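Local coordinates for protein D-glyceraldehyde dehydrogenase (NADP(+)) (Thermoplasma acidophilum, PDB 5IZD) that catalyses the NADP-dependent oxidation of D-glyceraldehyde to (R)-glycerate in the non-phosphorylated Entner-Doudoroff pathway, working as a homotetramer, at residues T296-S299 with R300-E303; A152-V155 with A156-L159; A52-A55 with W56-G60. One frame throughout, in Å; residues are numbered along the deposited sequence.

Contact 1 of 3, residues T296-S299 with R300-E303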
# COMPACT_ATOMS: atom_id res chain seq x y z
N THR A 296 -36.38 27.58 14.59
CA THR A 296 -37.13 26.40 14.10
C THR A 296 -36.46 25.10 14.48
O THR A 296 -37.16 24.18 14.99
CB THR A 296 -37.33 26.38 12.59
OG1 THR A 296 -38.13 27.49 12.26
CG2 THR A 296 -38.13 25.16 12.15
N PHE A 297 -35.14 25.03 14.28
CA PHE A 297 -34.40 23.81 14.61
C PHE A 297 -34.60 23.41 16.10
O PHE A 297 -35.01 22.28 16.40
CB PHE A 297 -32.91 23.92 14.27
CG PHE A 297 -32.18 22.60 14.36
CD1 PHE A 297 -31.71 22.12 15.57
CD2 PHE A 297 -31.99 21.83 13.24
CE1 PHE A 297 -31.04 20.91 15.65
CE2 PHE A 297 -31.34 20.61 13.31
CZ PHE A 297 -30.85 20.16 14.50
N MET A 298 -34.32 24.33 17.01
CA MET A 298 -34.42 24.03 18.45
C MET A 298 -35.82 23.64 18.91
O MET A 298 -35.96 22.76 19.76
CB MET A 298 -33.95 25.20 19.30
CG MET A 298 -32.48 25.52 19.16
SD MET A 298 -31.39 24.11 19.29
CE MET A 298 -31.66 23.63 21.03
N SER A 299 -36.83 24.29 18.34
CA SER A 299 -38.24 24.01 18.61
C SER A 299 -38.59 22.57 18.16
O SER A 299 -39.13 21.78 18.92
CB SER A 299 -39.07 25.06 17.85
OG SER A 299 -40.45 24.76 17.83
N ARG A 300 -38.21 22.22 16.92
CA ARG A 300 -38.47 20.89 16.38
C ARG A 300 -37.72 19.85 17.22
O ARG A 300 -38.28 18.79 17.55
CB ARG A 300 -38.09 20.80 14.88
CG ARG A 300 -39.01 21.65 14.00
CD ARG A 300 -38.87 21.39 12.50
NE ARG A 300 -39.23 19.99 12.26
CZ ARG A 300 -38.91 19.29 11.17
NH1 ARG A 300 -38.25 19.84 10.16
NH2 ARG A 300 -39.32 18.02 11.09
N PHE A 301 -36.49 20.17 17.63
CA PHE A 301 -35.65 19.23 18.38
C PHE A 301 -36.20 18.98 19.78
O PHE A 301 -36.20 17.83 20.26
CB PHE A 301 -34.21 19.76 18.50
CG PHE A 301 -33.30 18.88 19.32
CD1 PHE A 301 -33.20 17.51 19.06
CD2 PHE A 301 -32.46 19.44 20.30
CE1 PHE A 301 -32.33 16.71 19.80
CE2 PHE A 301 -31.58 18.63 21.03
CZ PHE A 301 -31.54 17.27 20.79
N VAL A 302 -36.65 20.03 20.43
CA VAL A 302 -37.36 19.89 21.71
C VAL A 302 -38.62 19.00 21.57
O VAL A 302 -38.84 18.06 22.38
CB VAL A 302 -37.68 21.26 22.32
CG1 VAL A 302 -38.59 21.09 23.54
CG2 VAL A 302 -36.39 21.98 22.69
N GLU A 303 -39.43 19.29 20.54
CA GLU A 303 -40.68 18.54 20.26
C GLU A 303 -40.41 17.07 20.00
O GLU A 303 -41.09 16.21 20.57
CB GLU A 303 -41.48 19.16 19.11
CG GLU A 303 -42.81 18.51 18.79
CD GLU A 303 -43.83 18.60 19.91
OE1 GLU A 303 -44.74 17.76 19.92
OE2 GLU A 303 -43.73 19.49 20.79

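Contact 2 of 3, residues A152-V155 with A156-L159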
# COMPACT_ATOMS: atom_id res chain seq x y z
N ALA A 152 -20.15 -5.60 24.18
CA ALA A 152 -19.96 -6.76 23.32
C ALA A 152 -19.17 -6.31 22.07
O ALA A 152 -18.20 -6.95 21.68
CB ALA A 152 -21.28 -7.37 22.92
N GLY A 153 -19.60 -5.19 21.48
CA GLY A 153 -18.87 -4.53 20.31
C GLY A 153 -17.39 -4.32 20.56
O GLY A 153 -16.54 -4.57 19.69
N MET A 154 -17.07 -3.86 21.76
CA MET A 154 -15.67 -3.50 22.06
C MET A 154 -14.79 -4.73 22.28
O MET A 154 -13.58 -4.70 22.03
CB MET A 154 -15.59 -2.56 23.26
CG MET A 154 -16.21 -1.21 23.02
SD MET A 154 -15.08 -0.21 22.00
CE MET A 154 -16.08 1.31 22.11
N VAL A 155 -15.42 -5.81 22.75
CA VAL A 155 -14.71 -7.05 22.88
C VAL A 155 -14.37 -7.62 21.52
O VAL A 155 -13.24 -7.94 21.27
CB VAL A 155 -15.50 -8.05 23.74
CG1 VAL A 155 -14.93 -9.44 23.66
CG2 VAL A 155 -15.60 -7.50 25.16
N ALA A 156 -15.37 -7.78 20.67
CA ALA A 156 -15.14 -8.16 19.27
C ALA A 156 -14.06 -7.27 18.57
O ALA A 156 -13.21 -7.77 17.89
CB ALA A 156 -16.43 -8.12 18.46
N ARG A 157 -14.15 -5.96 18.75
CA ARG A 157 -13.23 -5.01 18.09
C ARG A 157 -11.75 -5.25 18.42
O ARG A 157 -10.93 -5.04 17.57
CB ARG A 157 -13.59 -3.58 18.47
CG ARG A 157 -12.52 -2.56 18.10
CD ARG A 157 -13.01 -1.17 18.42
NE ARG A 157 -14.03 -0.77 17.49
CZ ARG A 157 -14.79 0.31 17.64
NH1 ARG A 157 -14.65 1.11 18.70
NH2 ARG A 157 -15.69 0.58 16.71
N LYS A 158 -11.46 -5.63 19.65
CA LYS A 158 -10.13 -5.88 20.15
C LYS A 158 -9.64 -7.33 19.98
O LYS A 158 -8.50 -7.54 19.54
CB LYS A 158 -10.08 -5.45 21.62
CG LYS A 158 -10.33 -3.95 21.71
CD LYS A 158 -10.14 -3.38 23.08
CE LYS A 158 -10.70 -1.98 23.19
NZ LYS A 158 -9.92 -1.03 22.38
N LEU A 159 -10.49 -8.32 20.27
CA LEU A 159 -10.07 -9.74 20.17
C LEU A 159 -9.88 -10.19 18.73
O LEU A 159 -8.91 -10.85 18.44
CB LEU A 159 -11.05 -10.73 20.84
CG LEU A 159 -11.33 -10.68 22.34
CD1 LEU A 159 -12.32 -11.75 22.67
CD2 LEU A 159 -10.11 -10.88 23.19

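Contact 3 of 3, residues A52-A55 with W56-G60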
# COMPACT_ATOMS: atom_id res chain seq x y z
N ALA A 52 1.68 -19.84 25.35
CA ALA A 52 0.97 -20.20 24.14
C ALA A 52 1.47 -19.44 22.87
O ALA A 52 1.10 -19.82 21.78
CB ALA A 52 -0.52 -19.95 24.35
N PHE A 53 2.30 -18.41 23.03
CA PHE A 53 2.59 -17.46 21.96
C PHE A 53 3.18 -18.09 20.70
O PHE A 53 2.61 -17.91 19.63
CB PHE A 53 3.47 -16.27 22.41
CG PHE A 53 3.97 -15.41 21.25
CD1 PHE A 53 3.09 -14.62 20.54
CD2 PHE A 53 5.29 -15.48 20.80
CE1 PHE A 53 3.50 -13.89 19.44
CE2 PHE A 53 5.71 -14.72 19.70
CZ PHE A 53 4.81 -13.93 19.02
N TRP A 54 4.24 -18.88 20.85
CA TRP A 54 4.94 -19.42 19.66
C TRP A 54 4.13 -20.34 18.76
O TRP A 54 4.11 -20.18 17.53
CB TRP A 54 6.32 -20.01 20.00
CG TRP A 54 7.30 -18.93 20.11
CD1 TRP A 54 7.89 -18.45 21.24
CD2 TRP A 54 7.74 -18.08 19.02
NE1 TRP A 54 8.71 -17.37 20.93
CE2 TRP A 54 8.63 -17.12 19.58
CE3 TRP A 54 7.45 -18.03 17.65
CZ2 TRP A 54 9.26 -16.14 18.80
CZ3 TRP A 54 8.08 -17.05 16.87
CH2 TRP A 54 8.97 -16.11 17.45
N ALA A 55 3.42 -21.23 19.36
CA ALA A 55 2.50 -22.15 18.68
C ALA A 55 1.27 -21.47 18.07
O ALA A 55 0.75 -21.95 17.05
CB ALA A 55 2.02 -23.22 19.68
N TRP A 56 0.80 -20.36 18.66
CA TRP A 56 -0.26 -19.55 18.03
C TRP A 56 0.32 -18.75 16.82
O TRP A 56 -0.22 -18.78 15.71
CB TRP A 56 -0.92 -18.63 19.06
CG TRP A 56 -2.15 -17.88 18.65
CD1 TRP A 56 -2.30 -16.51 18.66
CD2 TRP A 56 -3.39 -18.40 18.17
NE1 TRP A 56 -3.55 -16.16 18.26
CE2 TRP A 56 -4.25 -17.29 17.95
CE3 TRP A 56 -3.88 -19.69 17.94
CZ2 TRP A 56 -5.55 -17.42 17.48
CZ3 TRP A 56 -5.20 -19.82 17.49
CH2 TRP A 56 -6.02 -18.67 17.25
N ASN A 57 1.44 -18.08 17.03
CA ASN A 57 2.14 -17.44 15.89
C ASN A 57 2.31 -18.46 14.72
O ASN A 57 1.93 -18.21 13.54
CB ASN A 57 3.50 -16.90 16.32
CG ASN A 57 4.26 -16.23 15.16
OD1 ASN A 57 3.95 -15.16 14.77
ND2 ASN A 57 5.21 -16.92 14.61
N ASP A 58 2.87 -19.61 15.05
CA ASP A 58 3.25 -20.63 14.08
C ASP A 58 2.07 -21.35 13.34
O ASP A 58 2.31 -21.92 12.28
CB ASP A 58 4.20 -21.69 14.74
CG ASP A 58 5.66 -21.16 14.90
OD1 ASP A 58 5.96 -20.01 14.57
OD2 ASP A 58 6.52 -21.90 15.40
N LEU A 59 0.84 -21.32 13.86
CA LEU A 59 -0.32 -21.78 13.07
C LEU A 59 -0.55 -21.03 11.76
O LEU A 59 -1.14 -21.57 10.84
CB LEU A 59 -1.63 -21.64 13.87
CG LEU A 59 -2.06 -22.61 14.96
CD1 LEU A 59 -3.52 -22.30 15.33
CD2 LEU A 59 -1.93 -24.03 14.49
N GLY A 60 -0.16 -19.75 11.71
CA GLY A 60 -0.45 -18.90 10.58
C GLY A 60 -1.85 -18.28 10.60
O GLY A 60 -2.78 -18.79 11.26

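Contact 1 of 3, residues T296-S299 with R300-E303
Four successive i to i+4 hydrogen bonds carry the backbone from Thr296-Ser299 to Arg300-Glu303, beginning with Arg300 N to Thr296 O at 2.9 Å and ending with Glu303 N to Ser299 O at 3.0 Å, a regular alpha-helical turn. On one flank Thr296 and Arg300 run side by side. The methyl of the threonine, CG2, lies 3.9 Å from CD of Arg300, so it meets the aliphatic part of the arginine and not its charge. With CG of Arg300 beside its own backbone N (chi1 -68°), that carbon also passes 3.3 Å from Thr296 O. The chain then bends at chi3, and the guanidinium finds its charged partner elsewhere: NH2 forms a salt bridge with Asp263.

The inner flank is apolar. Phe297 brings CE1 to 4.4 Å from CB of Phe301, an oblique approach of the ring to the root of the next aromatic. Met298, folded at all three torsions, turns back so that its methyl CE reaches the edge of the Phe301 ring, 4.3 Å from CD2 and near the ring plane.

Helix 294-305 packs this aromatic and methionine side onto the seven-stranded mixed sheet of the aldehyde dehydrogenase fold, against Leu287 and Val289 of strand 284-290, Ile367 of strand 366-369 and Ile387 of strand 386-392, while Leu269 and Tyr274 of helix 262-274 pack alongside.

Contact 2 of 3, residues A152-V155 with A156-L159
Ala152, still in the loop, hands its carbonyl to the first turn of the helix: Ala156 N reaches Ala152 O at 3.1 Å in a nearly straight bond (N-H...O 170°). Its own N and that of Gly153 are both taken by Glu100 OE2, which places a carboxylate at the start of the helix. Gly153 follows with its O accepting from Arg157 N at 2.9 Å.

Met154 lies alongside Arg157, the two pointing the same way. The thioether bends at chi2 and then runs straight to its methyl, bringing SD to 3.6 Å and CE to 3.7 Å from NH1 of Arg157. SD meets the guanidinium obliquely. Arg157 extends its first two torsions before bending at chi3, and NH2 makes a salt bridge with Glu441; this arginine probably contributes to the NADP and substrate site, its side chain about 4 Å from that of Glu247, the likely proton acceptor. Lys158 N divides itself between two weak bonds, to Met154 O and Val155 O, both 3.3 Å. The ammonium NZ of the lysine is held by Glu458 and the hydroxyls of Thr222 and Thr224.

Val155 closes the segment. Its CG1 sits 3.6 Å from CD1 of Leu159, the two side chains side by side and pointing the same way; Leu159 N bonds Val155 O at 3.0 Å, nearly straight.

Helix 153-164 is the crossover of the beta-alpha-beta unit between strands 130-145 and 168-172. Val155 and Leu159 rest on Leu171 and Val169 of the latter strand, Val155 also touches helix 178-190, and Ala156 packs against Val104 and Ile108 of helix 94-112.

Contact 3 of 3, residues A52-A55 with W56-G60
Trp56 opens the second segment by donating its N to Ala52 O at 3.2 Å, while its indole leads away toward Pro194 and Val197. Arg64 completes its setting, with a cation-pi contact to the indole and a hydrogen bond from NH1 to Trp56 O.

Asn57 follows with a nearly straight bond from its N to Phe53 O (2.9 Å, 176°). Its CB stands over one face of the Phe53 ring, toward the rim and 4.2 Å from CZ. CG swings opposite the backbone N (chi1 -180°), which carries the amide alongside Trp54. There ND2 approaches the six-membered part of the indole, 3.7 Å from CZ3, with the amide plane almost perpendicular to the ring at 82°. These are i to i+3 and i to i+4 contacts of the alpha-helix 39-77, which is kinked here, Trp54 N and Ala55 N making no bond to the turn before, away from the active site and the cofactor. Phe53 touches Arg429, and Trp54 touches Glu426, of a neighbouring subunit.

Asp58 N bonds Trp54 O at 2.8 Å. Its carboxylate accepts ND2 of Asn57 at OD1 (3.2 Å), on the anti side, which should help set the rotation of the amide; OD1 also lies at the indole edge, 4.0 Å from Trp54 CE3. Leu59 N reaches Ala55 O from above the carbonyl plane, and Gly60 N hydrogen-bonds Asn57 O at 3.2 Å.

In the fold
From the N terminus the chain meets contact 3 first, then contact 2, then contact 1. Each joins neighbouring turns of a single helix, so none closes a long loop, and the three follow in series without nesting or crossing. Contact 3, in helix 39-77, faces strand 130-145 and a neighbouring subunit. That strand leads into the helix of contact 2, near the centre of the chain and the bound NADP; the nearest atoms of the two contacts are about 7 Å apart. Contact 1 lies in helix 294-305, which packs on the other large sheet; its centre is about 57 Å from that of contact 3, across the chain's centre, and about 36 Å from that of contact 2.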